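Local structure of Mll5499 protein (Mesorhizobium loti, 3BDE) at residues Val43-Ile48 against Val94-Asp99; Met76-Gln81 against Thr85-His90. The protein is of unknown function but belongs to the Dabb family of stress-responsive alpha/beta barrel proteins and forms a homodimer of subunits with a ferredoxin-like fold. All blocks are in the same frame, centred on the assembly; numbering follows the deposited sequence.

Contact 1 of 2, residues Val43-Ile48 against Val94-Asp99; sequences VDAKKI and VAFVRD. With EDO (1,2-ethanediol), chain H.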
ATOM      1  N   VAL A  43       0.393  19.226   4.014  1.00 16.84           N
ATOM      2  CA  VAL A  43      -0.048  19.812   5.293  1.00 18.73           C
ATOM      3  C   VAL A  43      -1.567  19.995   5.290  1.00 20.65           C
ATOM      4  O   VAL A  43      -2.235  19.529   6.204  1.00 18.33           O
ATOM      5  CB  VAL A  43       0.723  21.117   5.619  1.00 19.62           C
ATOM      6  CG1 VAL A  43       0.207  21.784   6.878  1.00 18.51           C
ATOM      7  CG2 VAL A  43       2.211  20.796   5.768  1.00 17.87           C
ATOM      8  N   ASP A  44      -2.108  20.570   4.214  1.00 18.48           N
ATOM      9  CA  ASP A  44      -3.564  20.796   4.108  1.00 19.08           C
ATOM     10  C   ASP A  44      -4.373  19.504   3.963  1.00 19.22           C
ATOM     11  O   ASP A  44      -5.440  19.384   4.568  1.00 21.00           O
ATOM     12  CB  ASP A  44      -3.896  21.762   2.978  1.00 19.79           C
ATOM     13  CG  ASP A  44      -3.267  23.159   3.182  1.00 23.18           C
ATOM     14  OD1 ASP A  44      -2.816  23.499   4.291  1.00 23.82           O
ATOM     15  OD2 ASP A  44      -3.188  23.913   2.198  1.00 22.59           O
ATOM     16  N   ALA A  45      -3.870  18.549   3.179  1.00 17.12           N
ATOM     17  CA  ALA A  45      -4.531  17.234   3.020  1.00 18.76           C
ATOM     18  C   ALA A  45      -4.686  16.528   4.373  1.00 17.56           C
ATOM     19  O   ALA A  45      -5.770  16.011   4.714  1.00 17.33           O
ATOM     20  CB  ALA A  45      -3.735  16.343   2.049  1.00 16.90           C
ATOM     21  N   LYS A  46      -3.600  16.520   5.143  1.00 17.64           N
ATOM     22  CA  LYS A  46      -3.619  15.942   6.497  1.00 19.66           C
ATOM     23  C   LYS A  46      -4.679  16.597   7.405  1.00 19.00           C
ATOM     24  O   LYS A  46      -5.488  15.890   8.012  1.00 20.13           O
ATOM     25  CB  LYS A  46      -2.250  16.054   7.156  1.00 21.26           C
ATOM     26  CG  LYS A  46      -2.146  15.284   8.462  1.00 24.21           C
ATOM     27  CD  LYS A  46      -0.731  15.338   8.965  1.00 23.23           C
ATOM     28  CE  LYS A  46      -0.564  14.571  10.263  1.00 30.75           C
ATOM     29  NZ  LYS A  46      -1.241  15.251  11.405  1.00 37.98           N
ATOM     30  N   LYS A  47      -4.688  17.935   7.467  1.00 17.42           N
ATOM     31  CA  LYS A  47      -5.649  18.667   8.308  1.00 20.41           C
ATOM     32  C   LYS A  47      -7.099  18.378   7.925  1.00 17.54           C
ATOM     33  O   LYS A  47      -7.929  18.099   8.800  1.00 20.34           O
ATOM     34  CB  LYS A  47      -5.388  20.183   8.245  1.00 20.78           C
ATOM     35  CG  LYS A  47      -6.247  21.040   9.194  1.00 20.82           C
ATOM     36  CD  LYS A  47      -5.858  22.495   9.080  1.00 24.88           C
ATOM     37  N   ILE A  48      -7.384  18.421   6.622  1.00 18.76           N
ATOM     38  CA  ILE A  48      -8.735  18.230   6.089  1.00 19.11           C
ATOM     39  C   ILE A  48      -9.247  16.792   6.220  1.00 17.87           C
ATOM     40  O   ILE A  48     -10.342  16.554   6.758  1.00 15.60           O
ATOM     41  CB  ILE A  48      -8.813  18.699   4.576  1.00 19.14           C
ATOM     42  CG1 ILE A  48      -8.621  20.224   4.487  1.00 21.87           C
ATOM     43  CG2 ILE A  48     -10.163  18.355   3.890  1.00 19.95           C
ATOM     44  CD1 ILE A  48      -8.481  20.724   3.062  1.00 23.58           C
ATOM     45  N   VAL A  94     -15.186  15.802  -0.888  1.00 16.46           N
ATOM     46  CA  VAL A  94     -15.609  16.272  -2.222  1.00 15.88           C
ATOM     47  C   VAL A  94     -14.901  17.587  -2.647  1.00 16.08           C
ATOM     48  O   VAL A  94     -14.401  17.694  -3.767  1.00 15.90           O
ATOM     49  CB  VAL A  94     -17.158  16.420  -2.286  1.00 14.74           C
ATOM     50  CG1 VAL A  94     -17.610  16.984  -3.608  1.00 21.82           C
ATOM     51  CG2 VAL A  94     -17.791  15.045  -2.068  1.00 17.07           C
ATOM     52  N   ALA A  95     -14.836  18.548  -1.731  1.00 16.69           N
ATOM     53  CA  ALA A  95     -14.191  19.844  -1.959  1.00 15.41           C
ATOM     54  C   ALA A  95     -12.689  19.657  -2.144  1.00 16.32           C
ATOM     55  O   ALA A  95     -12.098  20.210  -3.081  1.00 15.48           O
ATOM     56  CB  ALA A  95     -14.488  20.805  -0.799  1.00 14.30           C
ATOM     57  N   PHE A  96     -12.073  18.839  -1.273  1.00 17.07           N
ATOM     58  CA  PHE A  96     -10.645  18.557  -1.407  1.00 14.45           C
ATOM     59  C   PHE A  96     -10.275  17.955  -2.767  1.00 14.72           C
ATOM     60  O   PHE A  96      -9.261  18.352  -3.363  1.00 15.08           O
ATOM     61  CB  PHE A  96     -10.158  17.606  -0.307  1.00 13.68           C
ATOM     62  CG  PHE A  96      -8.720  17.253  -0.435  1.00 14.01           C
ATOM     63  CD1 PHE A  96      -7.722  18.172  -0.089  1.00 13.00           C
ATOM     64  CD2 PHE A  96      -8.344  15.993  -0.947  1.00 20.44           C
ATOM     65  CE1 PHE A  96      -6.366  17.832  -0.250  1.00 21.12           C
ATOM     66  CE2 PHE A  96      -7.008  15.666  -1.108  1.00 22.41           C
ATOM     67  CZ  PHE A  96      -6.019  16.577  -0.756  1.00 20.13           C
ATOM     68  N   VAL A  97     -11.069  16.992  -3.234  1.00 17.45           N
ATOM     69  CA  VAL A  97     -10.804  16.333  -4.510  1.00 18.20           C
ATOM     70  C   VAL A  97     -10.950  17.321  -5.686  1.00 18.65           C
ATOM     71  O   VAL A  97     -10.097  17.389  -6.568  1.00 18.01           O
ATOM     72  CB  VAL A  97     -11.654  15.067  -4.723  1.00 18.14           C
ATOM     73  CG1 VAL A  97     -11.392  14.481  -6.109  1.00 13.65           C
ATOM     74  CG2 VAL A  97     -11.285  13.998  -3.683  1.00 15.50           C
ATOM     75  N   ARG A  98     -12.017  18.106  -5.658  1.00 18.27           N
ATOM     76  CA  ARG A  98     -12.258  19.088  -6.698  1.00 18.39           C
ATOM     77  C   ARG A  98     -11.230  20.200  -6.741  1.00 15.36           C
ATOM     78  O   ARG A  98     -10.742  20.532  -7.811  1.00 17.28           O
ATOM     79  CB  ARG A  98     -13.623  19.725  -6.497  1.00 15.79           C
ATOM     80  CG  ARG A  98     -14.060  20.743  -7.570  1.00 17.64           C
ATOM     81  CD  ARG A  98     -15.406  21.302  -7.155  1.00 22.55           C
ATOM     82  NE  ARG A  98     -15.243  22.099  -5.932  1.00 29.33           N
ATOM     83  CZ  ARG A  98     -16.091  22.152  -4.898  1.00 29.43           C
ATOM     84  NH1 ARG A  98     -17.242  21.469  -4.872  1.00 35.16           N
ATOM     85  NH2 ARG A  98     -15.756  22.908  -3.843  1.00 26.66           N
ATOM     86  N   ASP A  99     -10.930  20.769  -5.582  1.00 18.47           N
ATOM     87  CA  ASP A  99     -10.117  21.974  -5.457  1.00 18.64           C
ATOM     88  C   ASP A  99      -8.623  21.795  -5.277  1.00 18.63           C
ATOM     89  O   ASP A  99      -7.862  22.723  -5.601  1.00 15.81           O
ATOM     90  CB  ASP A  99     -10.659  22.829  -4.313  1.00 17.53           C
ATOM     91  CG  ASP A  99     -12.105  23.275  -4.534  1.00 21.26           C
ATOM     92  OD1 ASP A  99     -12.576  23.300  -5.679  1.00 17.14           O
ATOM     93  OD2 ASP A  99     -12.760  23.649  -3.554  1.00 21.33           O
TER
HETATM   94  C1  EDO H 107     -10.116  26.416  -6.713  1.00 31.36           C
HETATM   95  O1  EDO H 107     -10.784  25.152  -6.692  1.00 42.98           O
HETATM   96  C2  EDO H 107      -9.121  26.487  -5.590  1.00 31.01           C
HETATM   97  O2  EDO H 107      -8.232  25.360  -5.625  1.00 24.40           O

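Contact 2 of 2, residues Met76-Gln81 against Thr85-His90; sequences MEFADQ and TRYNDH. With EDO (1,2-ethanediol), chain E; EDO (1,2-ethanediol), chain K; EDO (1,2-ethanediol), chain D.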
HETATM    1  N   MSE A  76      -5.092   5.094   5.136  1.00 16.87           N
HETATM    2  CA  MSE A  76      -6.057   5.248   6.248  1.00 15.44           C
HETATM    3  C   MSE A  76      -6.905   3.983   6.309  1.00 16.36           C
HETATM    4  O   MSE A  76      -7.010   3.239   5.329  1.00 15.22           O
HETATM    5  CB  MSE A  76      -6.925   6.503   6.043  1.00 16.93           C
HETATM    6  CG  MSE A  76      -7.907   6.403   4.883  1.00 17.38           C
HETATM    7 SE   MSE A  76      -8.384   8.118   4.149  0.75 16.03          SE
HETATM    8  CE  MSE A  76      -6.774   8.513   3.101  1.00 11.00           C
ATOM      9  N   GLU A  77      -7.621   3.828   7.413  1.00 16.09           N
ATOM     10  CA  GLU A  77      -8.479   2.663   7.629  1.00 17.74           C
ATOM     11  C   GLU A  77      -9.893   3.086   8.015  1.00 16.49           C
ATOM     12  O   GLU A  77     -10.085   4.094   8.715  1.00 16.44           O
ATOM     13  CB  GLU A  77      -7.886   1.779   8.703  1.00 18.46           C
ATOM     14  CG  GLU A  77      -6.537   1.167   8.233  1.00 18.15           C
ATOM     15  CD  GLU A  77      -5.900   0.245   9.244  1.00 25.32           C
ATOM     16  OE1 GLU A  77      -6.490  -0.055  10.294  1.00 27.70           O
ATOM     17  OE2 GLU A  77      -4.778  -0.188   8.981  1.00 25.40           O
ATOM     18  N   PHE A  78     -10.845   2.305   7.525  1.00 14.69           N
ATOM     19  CA  PHE A  78     -12.280   2.482   7.788  1.00 14.07           C
ATOM     20  C   PHE A  78     -12.786   1.191   8.415  1.00 12.78           C
ATOM     21  O   PHE A  78     -12.307   0.093   8.088  1.00 14.55           O
ATOM     22  CB  PHE A  78     -13.054   2.792   6.491  1.00 12.56           C
ATOM     23  CG  PHE A  78     -12.626   4.059   5.848  1.00 17.62           C
ATOM     24  CD1 PHE A  78     -13.047   5.277   6.366  1.00 13.75           C
ATOM     25  CD2 PHE A  78     -11.765   4.048   4.746  1.00 17.08           C
ATOM     26  CE1 PHE A  78     -12.666   6.449   5.814  1.00 13.10           C
ATOM     27  CE2 PHE A  78     -11.347   5.234   4.198  1.00 19.34           C
ATOM     28  CZ  PHE A  78     -11.802   6.438   4.729  1.00 13.11           C
ATOM     29  N   ALA A  79     -13.727   1.328   9.359  1.00 17.42           N
ATOM     30  CA  ALA A  79     -14.337   0.185  10.030  1.00 15.88           C
ATOM     31  C   ALA A  79     -15.033  -0.755   9.038  1.00 17.21           C
ATOM     32  O   ALA A  79     -14.995  -1.973   9.213  1.00 16.14           O
ATOM     33  CB  ALA A  79     -15.345   0.646  11.094  1.00 17.97           C
ATOM     34  N   ASP A  80     -15.650  -0.186   7.997  1.00 15.63           N
ATOM     35  CA  ASP A  80     -16.381  -0.959   6.985  1.00 14.74           C
ATOM     36  C   ASP A  80     -16.616  -0.157   5.713  1.00 14.64           C
ATOM     37  O   ASP A  80     -16.242   1.004   5.652  1.00 15.31           O
ATOM     38  CB  ASP A  80     -17.707  -1.494   7.561  1.00 15.57           C
ATOM     39  CG  ASP A  80     -18.599  -0.413   8.134  1.00 15.06           C
ATOM     40  OD1 ASP A  80     -18.386   0.774   7.884  1.00 16.84           O
ATOM     41  OD2 ASP A  80     -19.565  -0.766   8.833  1.00 18.46           O
ATOM     42  N   GLN A  81     -17.212  -0.780   4.695  1.00 14.69           N
ATOM     43  CA  GLN A  81     -17.468  -0.063   3.444  1.00 15.27           C
ATOM     44  C   GLN A  81     -18.378   1.156   3.648  1.00 14.24           C
ATOM     45  O   GLN A  81     -18.180   2.162   2.976  1.00 14.18           O
ATOM     46  CB  GLN A  81     -18.051  -1.021   2.379  1.00 17.17           C
ATOM     47  CG  GLN A  81     -18.355  -0.370   1.034  1.00 19.37           C
ATOM     48  CD  GLN A  81     -17.131   0.178   0.340  1.00 22.97           C
ATOM     49  OE1 GLN A  81     -16.228  -0.581  -0.009  1.00 21.16           O
ATOM     50  NE2 GLN A  81     -17.114   1.489   0.088  1.00 17.68           N
ATOM     51  N   THR A  85     -17.544   4.835   2.155  1.00 14.15           N
ATOM     52  CA  THR A  85     -18.451   5.582   1.288  1.00 14.07           C
ATOM     53  C   THR A  85     -18.831   6.955   1.888  1.00 12.34           C
ATOM     54  O   THR A  85     -18.898   7.933   1.164  1.00 12.75           O
ATOM     55  CB  THR A  85     -19.679   4.711   0.951  1.00 14.38           C
ATOM     56  OG1 THR A  85     -19.227   3.590   0.174  1.00 14.12           O
ATOM     57  CG2 THR A  85     -20.729   5.490   0.171  1.00 15.69           C
ATOM     58  N   ARG A  86     -19.086   6.989   3.195  1.00 12.91           N
ATOM     59  CA  ARG A  86     -19.427   8.227   3.920  1.00 11.66           C
ATOM     60  C   ARG A  86     -18.263   9.233   3.936  1.00 13.08           C
ATOM     61  O   ARG A  86     -18.498  10.420   3.849  1.00 14.32           O
ATOM     62  CB  ARG A  86     -19.939   7.901   5.330  1.00 12.45           C
ATOM     63  CG  ARG A  86     -21.332   7.286   5.265  1.00 12.57           C
ATOM     64  CD  ARG A  86     -21.762   6.739   6.598  1.00 15.46           C
ATOM     65  NE  ARG A  86     -23.158   6.223   6.552  1.00 13.54           N
ATOM     66  CZ  ARG A  86     -23.663   5.251   7.313  1.00 17.69           C
ATOM     67  NH1 ARG A  86     -22.928   4.562   8.182  1.00 19.37           N
ATOM     68  NH2 ARG A  86     -24.942   4.911   7.157  1.00 20.74           N
ATOM     69  N   TYR A  87     -17.024   8.743   4.020  1.00 13.80           N
ATOM     70  CA  TYR A  87     -15.840   9.592   3.861  1.00 14.86           C
ATOM     71  C   TYR A  87     -15.796  10.161   2.428  1.00 15.15           C
ATOM     72  O   TYR A  87     -15.622  11.370   2.224  1.00 16.95           O
ATOM     73  CB  TYR A  87     -14.568   8.788   4.132  1.00 15.62           C
ATOM     74  CG  TYR A  87     -13.293   9.345   3.550  1.00 16.01           C
ATOM     75  CD1 TYR A  87     -12.582  10.380   4.195  1.00 13.90           C
ATOM     76  CD2 TYR A  87     -12.766   8.823   2.377  1.00 13.90           C
ATOM     77  CE1 TYR A  87     -11.370  10.856   3.656  1.00 16.70           C
ATOM     78  CE2 TYR A  87     -11.562   9.300   1.829  1.00 15.86           C
ATOM     79  CZ  TYR A  87     -10.875  10.307   2.484  1.00 16.24           C
ATOM     80  OH  TYR A  87      -9.700  10.765   1.944  1.00 17.53           O
ATOM     81  N   ASN A  88     -15.937   9.277   1.439  1.00 16.59           N
ATOM     82  CA  ASN A  88     -15.857   9.687   0.021  1.00 15.46           C
ATOM     83  C   ASN A  88     -16.850  10.791  -0.316  1.00 16.96           C
ATOM     84  O   ASN A  88     -16.500  11.740  -1.014  1.00 15.78           O
ATOM     85  CB  ASN A  88     -16.114   8.480  -0.893  1.00 18.15           C
ATOM     86  CG  ASN A  88     -15.992   8.824  -2.371  1.00 22.54           C
ATOM     87  OD1 ASN A  88     -14.890   8.896  -2.914  1.00 25.66           O
ATOM     88  ND2 ASN A  88     -17.125   9.035  -3.022  1.00 21.69           N
ATOM     89  N   ASP A  89     -18.071  10.648   0.210  1.00 13.79           N
ATOM     90  CA  ASP A  89     -19.181  11.581  -0.048  1.00 16.83           C
ATOM     91  C   ASP A  89     -19.253  12.784   0.888  1.00 17.21           C
ATOM     92  O   ASP A  89     -20.100  13.649   0.694  1.00 16.01           O
ATOM     93  CB  ASP A  89     -20.519  10.822   0.008  1.00 13.94           C
ATOM     94  CG  ASP A  89     -20.671   9.796  -1.094  1.00 20.20           C
ATOM     95  OD1 ASP A  89     -19.800   9.699  -1.975  1.00 18.09           O
ATOM     96  OD2 ASP A  89     -21.696   9.082  -1.068  1.00 17.83           O
ATOM     97  N   HIS A  90     -18.368  12.851   1.877  1.00 15.72           N
ATOM     98  CA  HIS A  90     -18.364  13.953   2.845  1.00 16.69           C
ATOM     99  C   HIS A  90     -18.031  15.237   2.079  1.00 16.68           C
ATOM    100  O   HIS A  90     -17.163  15.206   1.201  1.00 13.39           O
ATOM    101  CB  HIS A  90     -17.344  13.725   3.960  1.00 16.60           C
ATOM    102  CG  HIS A  90     -17.496  14.680   5.098  1.00 18.33           C
ATOM    103  ND1 HIS A  90     -17.035  15.976   5.044  1.00 17.49           N
ATOM    104  CD2 HIS A  90     -18.104  14.546   6.302  1.00 17.78           C
ATOM    105  CE1 HIS A  90     -17.346  16.596   6.169  1.00 19.55           C
ATOM    106  NE2 HIS A  90     -17.995  15.754   6.946  1.00 21.42           N
TER
HETATM  107  C1  EDO E 104     -16.644   5.030  -2.110  1.00 32.22           C
HETATM  108  O1  EDO E 104     -17.891   4.337  -2.035  1.00 27.55           O
HETATM  109  C2  EDO E 104     -15.536   4.115  -1.622  1.00 28.97           C
HETATM  110  O2  EDO E 104     -15.574   2.877  -2.364  1.00 28.83           O
HETATM  111  C1  EDO K 110     -15.257  13.149  -4.366  1.00 44.14           C
HETATM  112  O1  EDO K 110     -16.111  13.850  -5.278  1.00 41.11           O
HETATM  113  C2  EDO K 110     -15.252  11.676  -4.733  1.00 45.63           C
HETATM  114  O2  EDO K 110     -13.935  11.126  -4.603  1.00 52.04           O
HETATM  115  C1  EDO D 103      -7.901  11.565  -1.111  1.00 20.79           C
HETATM  116  O1  EDO D 103      -8.980  11.638  -2.048  1.00 18.66           O
HETATM  117  C2  EDO D 103      -7.650  10.124  -0.713  1.00 18.14           C
HETATM  118  O2  EDO D 103      -8.858   9.626  -0.136  1.00 20.83           O

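Contact 1 of 2, residues Val43-Ile48 against Val94-Asp99
Phe96, reaching from helix 91-104, makes an apolar helix-to-helix contact with Ala45 and Ile48 of helix 36-50, buried within one subunit. Its CG stands anti to the backbone N (chi1 178°), which carries the ring across the gap between the helices. The far corner of the ring does most of the touching: Phe96 CZ lies 3.6 Å from Ala45 CB, and Phe96 CE1 comes to 3.8 Å from Ala45 CA. Alanine suits the place because its methyl is small enough to let the ring come up to the backbone. Ile48 adds a longer contact, its extended branch (chi2 172°) bringing CD1 obliquely to the ring, 4.1 Å from Phe96 CD1. In a ferredoxin-like fold two helices cover one face of a four-stranded antiparallel sheet, and this ring bridges from one helix to the other; Ala45 also touches Gln60 of strand 58-63, while Phe96 meets Trp101. Asp44 forms a salt bridge with Arg100, a polar tie between the helices. On the part of helix 91-104 turned away from helix 36-50, Arg98 grips Asp99 side-on, its NE 2.9 Å from Asp99 OD1 and its NH2 bonded to OD2.

Contact 2 of 2, residues Met76-Gln81 against Thr85-His90
Tyr87 packs against Phe78 and Met76, two side chains that rise from the end of strand 72-78, and this is the tightly packed half of the contact. Phe78 CZ sits over one face of the Tyr87 ring, 3.5 Å from Tyr87 CG, and Phe78 CE1 is equally near Tyr87 CB. The rings form an oblique aromatic pair, planes at 45° and centroids 5.1 Å apart. On the same side of the ring, towards the hydroxyl end, comes Met76, here a selenomethionine. Its selenium makes an oblique Met-aromatic contact 4.2 Å from the Tyr87 centroid; the bend at chi3 (77°) turns CE past it towards Tyr87 OH. The long, flexible side chain of the methionine, modelled with selenium, can follow the flat ring where strand and helix pack. Though Tyr87 is buried, its OH is hydrogen-bonded to O2 of an ethanediol, probably from the crystallisation liquor, at 2.5 Å, either partner able to donate. With an alanine at Tyr87, Phe78 CZ and the selenium would probably lose the surface they rest on and a gap would open between strand and helix.

The other half is looser and faces solvent. Thr85 N bonds Gln81 O at 2.9 Å, the first turn of helix 81-88, and the bent Gln81 side chain returns to place NE2 3.0 Å from Thr85 OG1, which lies nearly in the amide plane. On this exposed turn, amide and hydroxyl can bond each other from i to i+4 and still face solvent. Another ethanediol bonds Thr85 OG1 at 2.7 Å through its O1 and Gln81 NE2 weakly.

Asp80 caps the helix start through Ala83 N, and His90 caps the next helix through Asp92 N. Around these rings, Phe78 meets Tyr84, Tyr87 meets His93 of helix 91-104, and Met76 pairs by backbone with His23 of strand 21-29.

From the N terminus the chain runs through strand 21-29 and enters helix 36-50, where contact 1 begins. It then forms the hairpin of strands 58-63 and 72-78 and reaches contact 2, a short local closure from strand end to helix 81-88 with three helical residues between its segments. Helix 91-104 follows and completes contact 1, whose loop of 45 intervening residues therefore encloses contact 2 without crossing it. Contact 2 ties the sheet to the helix after it; contact 1 ties the two longer helices together. Their centres are about 15 Å apart, and they meet where Val94 CG2 packs 3.7 Å from Asn88 O. Strand 105-115 then finishes the sheet.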